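Local coordinates for fiber protein (Raptor siadenovirus a, PDB 5FJL), which makes up the trimeric adenovirus fibre, whose head domain, the part described here, probably attaches the virus to its host cell, at residues Thr116-Phe121 against His162-His167; Tyr128-Met133 against Val148-Ser153. One frame throughout, in Å; residues are numbered along the deposited sequence.

Contact 1 of 2, residues Thr116-Phe121 against His162-His167; sequences TALCIF and HIVTVH
Val164 leans over the Leu118-Ile120 face of the strand pair and makes its tightest apolar contact. Its CB bond heads for residues 116-121, and the two methyls divide the work. CG2, beside the backbone N, meets CD1 of Ile120 at 3.6 Å, the two side chains crossing at a slant. CG1, anti to the backbone N (chi1 176°), runs alongside Leu118 and, in the conformer described, touches its CD2 at 3.9 Å. On the reverse face small side chains meet: CB of Ala117 lies 3.8 Å from CB of Val166, and SG of Cys119 stays 4.2 Å from CG1 of Ile163, while Met134 of the adjacent strand covers Ala117, Cys119 and Ile163. Val164 can lean this way because it is the extra residue of a classic beta bulge in an antiparallel ladder: Val164 and Thr165 together face Leu118, and the pairing slips by one. Leu118 bonds to both: Leu118 N donates to Thr165 O, and Leu118 O accepts from Val164 N at 2.9 Å. Past the bulge Ile120 and His162 form a hydrogen-bonded pair, with His162 N to Ile120 O at 2.8 Å and nearly straight (173°). This end is the looser, more open one, both residues being partly exposed to solvent. The His162 ring meets Ile120 O only obliquely, through CD2 at 4.0 Å; its ND1 is hydrogen-bonded to Thr85 OG1. At the buried end His167 N donates to Thr116 O, and the imidazole swings on to the trimer centre, where it meets His167 rings of both neighbouring subunits and ND1 bonds to Pro114 O of the second subunit.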
loop_
_atom_site.group_PDB
_atom_site.type_symbol
_atom_site.label_atom_id
_atom_site.label_comp_id
_atom_site.label_asym_id
_atom_site.label_seq_id
_atom_site.Cartn_x
_atom_site.Cartn_y
_atom_site.Cartn_z
ATOM N N THR A 116 0.666 -2.636 3.167
ATOM C CA THR A 116 1.341 -1.451 3.603
ATOM C C THR A 116 0.835 -1.011 4.973
ATOM O O THR A 116 -0.384 -0.979 5.210
ATOM C CB THR A 116 1.122 -0.277 2.642
ATOM O OG1 THR A 116 1.398 -0.738 1.291
ATOM C CG2 THR A 116 2.007 0.881 2.961
ATOM N N ALA A 117 1.773 -0.623 5.837
ATOM C CA ALA A 117 1.444 -0.108 7.169
ATOM C C ALA A 117 2.172 1.155 7.445
ATOM O O ALA A 117 3.260 1.358 6.942
ATOM C CB ALA A 117 1.848 -1.095 8.239
ATOM N N LEU A 118 1.573 2.015 8.276
ATOM C CA LEU A 118 2.261 3.132 8.910
ATOM C C LEU A 118 2.697 2.668 10.298
ATOM O O LEU A 118 1.835 2.318 11.113
ATOM C CB LEU A 118 1.326 4.338 9.059
ATOM C CG LEU A 118 1.932 5.459 9.923
ATOM C CD1 LEU A 118 3.200 5.985 9.293
ATOM C CD2 LEU A 118 0.920 6.553 10.141
ATOM N N CYS A 119 3.990 2.632 10.531
ATOM C CA CYS A 119 4.572 2.180 11.805
ATOM C C CYS A 119 5.401 3.264 12.411
ATOM O O CYS A 119 6.004 4.118 11.731
ATOM C CB CYS A 119 5.453 0.968 11.607
ATOM S SG CYS A 119 4.474 -0.466 11.042
ATOM N N ILE A 120 5.501 3.212 13.747
ATOM C CA ILE A 120 6.368 4.078 14.518
ATOM C C ILE A 120 7.327 3.182 15.274
ATOM O O ILE A 120 6.895 2.295 16.000
ATOM C CB ILE A 120 5.588 4.986 15.485
ATOM C CG1 ILE A 120 4.644 5.931 14.711
ATOM C CG2 ILE A 120 6.539 5.793 16.348
ATOM C CD1 ILE A 120 3.583 6.547 15.579
ATOM N N PHE A 121 8.619 3.384 15.065
ATOM C CA PHE A 121 9.668 2.654 15.774
ATOM C C PHE A 121 10.288 3.566 16.800
ATOM O O PHE A 121 10.747 4.647 16.464
ATOM C CB PHE A 121 10.759 2.119 14.813
ATOM C CG PHE A 121 10.223 1.124 13.815
ATOM C CD1 PHE A 121 9.725 1.544 12.581
ATOM C CD2 PHE A 121 10.217 -0.238 14.091
ATOM C CE1 PHE A 121 9.209 0.632 11.682
ATOM C CE2 PHE A 121 9.705 -1.143 13.168
ATOM C CZ PHE A 121 9.183 -0.696 11.979
ATOM N N HIS A 162 5.050 0.468 16.929
ATOM C CA HIS A 162 3.618 0.717 16.957
ATOM C C HIS A 162 3.068 0.654 15.541
ATOM O O HIS A 162 3.525 1.420 14.704
ATOM C CB HIS A 162 3.304 2.088 17.555
ATOM C CG HIS A 162 3.869 2.306 18.930
ATOM N ND1 HIS A 162 3.412 1.607 20.024
ATOM C CD2 HIS A 162 4.840 3.134 19.382
ATOM C CE1 HIS A 162 4.068 2.024 21.101
ATOM N NE2 HIS A 162 4.942 2.934 20.742
ATOM N N ILE A 163 2.118 -0.217 15.287
ATOM C CA ILE A 163 1.375 -0.201 14.014
ATOM C C ILE A 163 0.218 0.775 14.178
ATOM O O ILE A 163 -0.694 0.524 14.968
ATOM C CB ILE A 163 0.843 -1.596 13.614
ATOM C CG1 ILE A 163 1.970 -2.645 13.598
ATOM C CG2 ILE A 163 0.057 -1.508 12.314
ATOM C CD1 ILE A 163 1.533 -4.021 13.198
ATOM N N VAL A 164 0.254 1.868 13.449
ATOM C CA VAL A 164 -0.762 2.896 13.517
ATOM C C VAL A 164 -1.966 2.530 12.651
ATOM O O VAL A 164 -3.107 2.558 13.100
ATOM C CB VAL A 164 -0.203 4.249 13.099
ATOM C CG1 VAL A 164 -1.319 5.305 13.086
ATOM C CG2 VAL A 164 0.948 4.662 14.012
ATOM N N THR A 165 -1.688 2.147 11.419
ATOM C CA THR A 165 -2.761 1.673 10.529
ATOM C C THR A 165 -2.112 0.779 9.456
ATOM O O THR A 165 -0.927 0.888 9.183
ATOM C CB THR A 165 -3.601 2.853 10.022
ATOM O OG1 THR A 165 -4.920 2.394 9.620
ATOM C CG2 THR A 165 -2.848 3.527 8.975
ATOM N N VAL A 166 -2.902 -0.187 8.981
ATOM C CA VAL A 166 -2.408 -1.145 7.975
ATOM C C VAL A 166 -3.558 -1.500 7.039
ATOM O O VAL A 166 -4.713 -1.645 7.430
ATOM C CB VAL A 166 -1.737 -2.382 8.633
ATOM C CG1 VAL A 166 -2.660 -3.072 9.608
ATOM C CG2 VAL A 166 -1.199 -3.353 7.607
ATOM N N HIS A 167 -3.235 -1.613 5.761
ATOM C CA HIS A 167 -4.229 -2.043 4.774
ATOM C C HIS A 167 -4.597 -3.511 5.066
ATOM O O HIS A 167 -3.735 -4.290 5.481
ATOM C CB HIS A 167 -3.665 -1.903 3.352
ATOM C CG HIS A 167 -4.678 -2.130 2.273
ATOM N ND1 HIS A 167 -5.628 -1.192 1.933
ATOM C CD2 HIS A 167 -4.940 -3.212 1.513
ATOM C CE1 HIS A 167 -6.416 -1.677 0.997
ATOM N NE2 HIS A 167 -6.007 -2.900 0.709
#

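Contact 2 of 2, residues Tyr128-Met133 against Val148-Ser153; sequences YRELCM and VLRSES
The carboxylate of Glu130 meets the edge of the Arg150 guanidinium, the two planes 25° apart, while Phe121 makes a cation-pi contact with the same arginine. The grip is side-on, one nitrogen to each oxygen. NH2 reaches OE1 at 3.0 Å, almost straight (169°), on the syn lone pair and within the guanidinium plane. NE reaches OE2 at 2.8 Å, but less squarely, tilted out of both planes. A bend at chi3 (55°) turns the arginine's end back to the acid, whose own chain runs extended beyond CG and crosses it at about a right angle. Water 1 also donates to OE2 and to Leu131 O and accepts from Ser151 N, so the carboxylate is tied to the backbone of both segments. Opposite charge here probably steadies both ionised forms. NH1 also donates to Lys97 O, and NH1 and NH2 both bond weakly to Glu152 O. Beside the salt bridge, CB of Cys132 lies 4.0 Å from CG1 of Val148. Met133 and Leu149 then pair, with Leu149 N to Met133 O at 2.8 Å and the return bond from Met133 N to Leu149 O at 3.1 Å. This is the open end of an antiparallel beta hairpin, strands 127-138 and 144-149, where the paired strands part and a partly water-bound salt bridge takes over from the backbone ladder.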
loop_
_atom_site.group_PDB
_atom_site.type_symbol
_atom_site.label_atom_id
_atom_site.label_comp_id
_atom_site.label_asym_id
_atom_site.label_seq_id
_atom_site.Cartn_x
_atom_site.Cartn_y
_atom_site.Cartn_z
ATOM N N TYR A 128 11.088 6.877 14.735
ATOM C CA TYR A 128 11.052 6.747 13.275
ATOM C C TYR A 128 9.613 6.448 12.884
ATOM O O TYR A 128 9.061 5.412 13.237
ATOM C CB TYR A 128 11.956 5.619 12.810
ATOM C CG TYR A 128 13.402 5.839 13.118
ATOM C CD1 TYR A 128 14.112 6.838 12.466
ATOM C CD2 TYR A 128 14.068 5.074 14.061
ATOM C CE1 TYR A 128 15.435 7.086 12.781
ATOM C CE2 TYR A 128 15.403 5.286 14.350
ATOM C CZ TYR A 128 16.073 6.297 13.687
ATOM O OH TYR A 128 17.407 6.541 13.943
ATOM N N ARG A 129 9.036 7.309 12.080
ATOM C CA ARG A 129 7.696 7.165 11.572
ATOM C C ARG A 129 7.805 6.877 10.107
ATOM O O ARG A 129 8.387 7.683 9.376
ATOM C CB ARG A 129 6.926 8.453 11.828
ATOM C CG ARG A 129 5.509 8.501 11.387
ATOM C CD ARG A 129 4.963 9.931 11.622
ATOM N NE ARG A 129 3.598 10.037 11.219
ATOM C CZ ARG A 129 2.555 9.858 11.996
ATOM N NH1 ARG A 129 2.710 9.515 13.283
ATOM N NH2 ARG A 129 1.337 10.051 11.540
ATOM N N GLU A 130 7.266 5.759 9.661
ATOM C CA GLU A 130 7.525 5.309 8.283
ATOM C C GLU A 130 6.492 4.369 7.760
ATOM O O GLU A 130 5.850 3.642 8.489
ATOM C CB GLU A 130 8.869 4.660 8.135
ATOM C CG GLU A 130 9.164 3.603 9.124
ATOM C CD GLU A 130 10.649 3.130 9.108
ATOM O OE1 GLU A 130 11.596 3.784 9.571
ATOM O OE2 GLU A 130 10.808 2.016 8.664
ATOM N N LEU A 131 6.341 4.363 6.422
ATOM C CA LEU A 131 5.564 3.329 5.757
ATOM C C LEU A 131 6.464 2.115 5.585
ATOM O O LEU A 131 7.632 2.222 5.235
ATOM C CB LEU A 131 4.931 3.776 4.398
ATOM C CG LEU A 131 3.602 4.574 4.490
ATOM C CD1 LEU A 131 3.836 5.963 5.079
ATOM C CD2 LEU A 131 2.912 4.687 3.139
ATOM N N CYS A 132 5.859 0.966 5.820
ATOM C CA CYS A 132 6.538 -0.352 5.754
ATOM C C CYS A 132 5.621 -1.316 5.072
ATOM O O CYS A 132 4.431 -1.016 4.908
ATOM C CB CYS A 132 6.808 -0.933 7.155
ATOM S SG CYS A 132 7.829 0.087 8.228
ATOM N N MET A 133 6.103 -2.482 4.680
ATOM C CA MET A 133 5.213 -3.559 4.251
ATOM C C MET A 133 5.297 -4.680 5.258
ATOM O O MET A 133 6.363 -4.929 5.844
ATOM C CB MET A 133 5.522 -4.047 2.877
ATOM C CG MET A 133 5.317 -2.936 1.813
ATOM S SD MET A 133 5.038 -3.537 0.157
ATOM C CE MET A 133 3.256 -3.844 0.296
ATOM N N VAL A 148 8.193 -7.856 8.712
ATOM C CA VAL A 148 8.086 -6.424 8.426
ATOM C C VAL A 148 9.276 -6.048 7.580
ATOM O O VAL A 148 10.424 -6.327 7.954
ATOM C CB VAL A 148 8.079 -5.583 9.701
ATOM C CG1 VAL A 148 7.881 -4.099 9.409
ATOM C CG2 VAL A 148 7.004 -6.062 10.673
ATOM N N LEU A 149 9.019 -5.413 6.433
ATOM C CA LEU A 149 10.086 -4.948 5.549
ATOM C C LEU A 149 10.143 -3.447 5.554
ATOM O O LEU A 149 9.121 -2.775 5.434
ATOM C CB LEU A 149 9.880 -5.420 4.129
ATOM C CG LEU A 149 9.744 -6.916 3.915
ATOM C CD1 LEU A 149 9.645 -7.187 2.413
ATOM C CD2 LEU A 149 10.955 -7.653 4.444
ATOM N N ARG A 150 11.330 -2.887 5.721
ATOM C CA ARG A 150 11.554 -1.464 5.838
ATOM C C ARG A 150 12.535 -0.990 4.787
ATOM O O ARG A 150 13.229 -1.811 4.153
ATOM C CB ARG A 150 12.128 -1.135 7.215
ATOM C CG ARG A 150 11.260 -1.544 8.402
ATOM C CD ARG A 150 11.950 -1.307 9.733
ATOM N NE ARG A 150 12.378 0.069 9.831
ATOM C CZ ARG A 150 13.624 0.499 9.781
ATOM N NH1 ARG A 150 14.646 -0.347 9.686
ATOM N NH2 ARG A 150 13.883 1.810 9.805
ATOM N N SER A 151 12.610 0.319 4.613
ATOM C CA SER A 151 13.536 0.935 3.645
ATOM C C SER A 151 14.966 1.039 4.140
ATOM O O SER A 151 15.929 0.842 3.357
ATOM C CB SER A 151 13.086 2.342 3.282
ATOM O OG SER A 151 14.069 2.946 2.441
ATOM N N GLU A 152 15.143 1.373 5.419
ATOM C CA GLU A 152 16.472 1.772 5.931
ATOM C C GLU A 152 16.877 1.171 7.268
ATOM O O GLU A 152 16.297 1.537 8.310
ATOM C CB GLU A 152 16.539 3.288 6.041
ATOM C CG GLU A 152 17.973 3.811 6.083
ATOM C CD GLU A 152 18.055 5.275 6.477
ATOM O OE1 GLU A 152 17.174 6.073 6.057
ATOM O OE2 GLU A 152 19.003 5.613 7.226
ATOM N N SER A 153 17.899 0.326 7.266
ATOM C CA SER A 153 18.439 -0.246 8.503
ATOM C C SER A 153 19.114 0.812 9.374
ATOM O O SER A 153 19.654 1.801 8.860
ATOM C CB SER A 153 19.409 -1.390 8.224
ATOM O OG SER A 153 20.578 -0.877 7.637
HETATM O O HOH W 1 10.297 1.552 5.973
HETATM O O HOH W 2 13.155 2.973 6.788
#

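Contacts 1 and 2 lie on one antiparallel sheet, their centres about 9 Å apart, joined where strand 115-122 runs beside strand 127-138. Backbone bonds tie them at both ends: Phe121 N to Tyr128 O and Ala117 N to Cys132 O, each probably a hydrogen bond at 2.8 Å. Between these, CD1 of Leu118, in the conformer described, packs 3.6 Å from Glu130 O. At the Phe121 end, CZ of Phe121 lies 3.6 Å from CD of Arg150, bringing the aromatic of contact 1 to the salt bridge of contact 2. The subunit interface links them again: Leu149 of the second subunit covers Leu118 and Val164, so contact 2 of one chain packs on contact 1 of another.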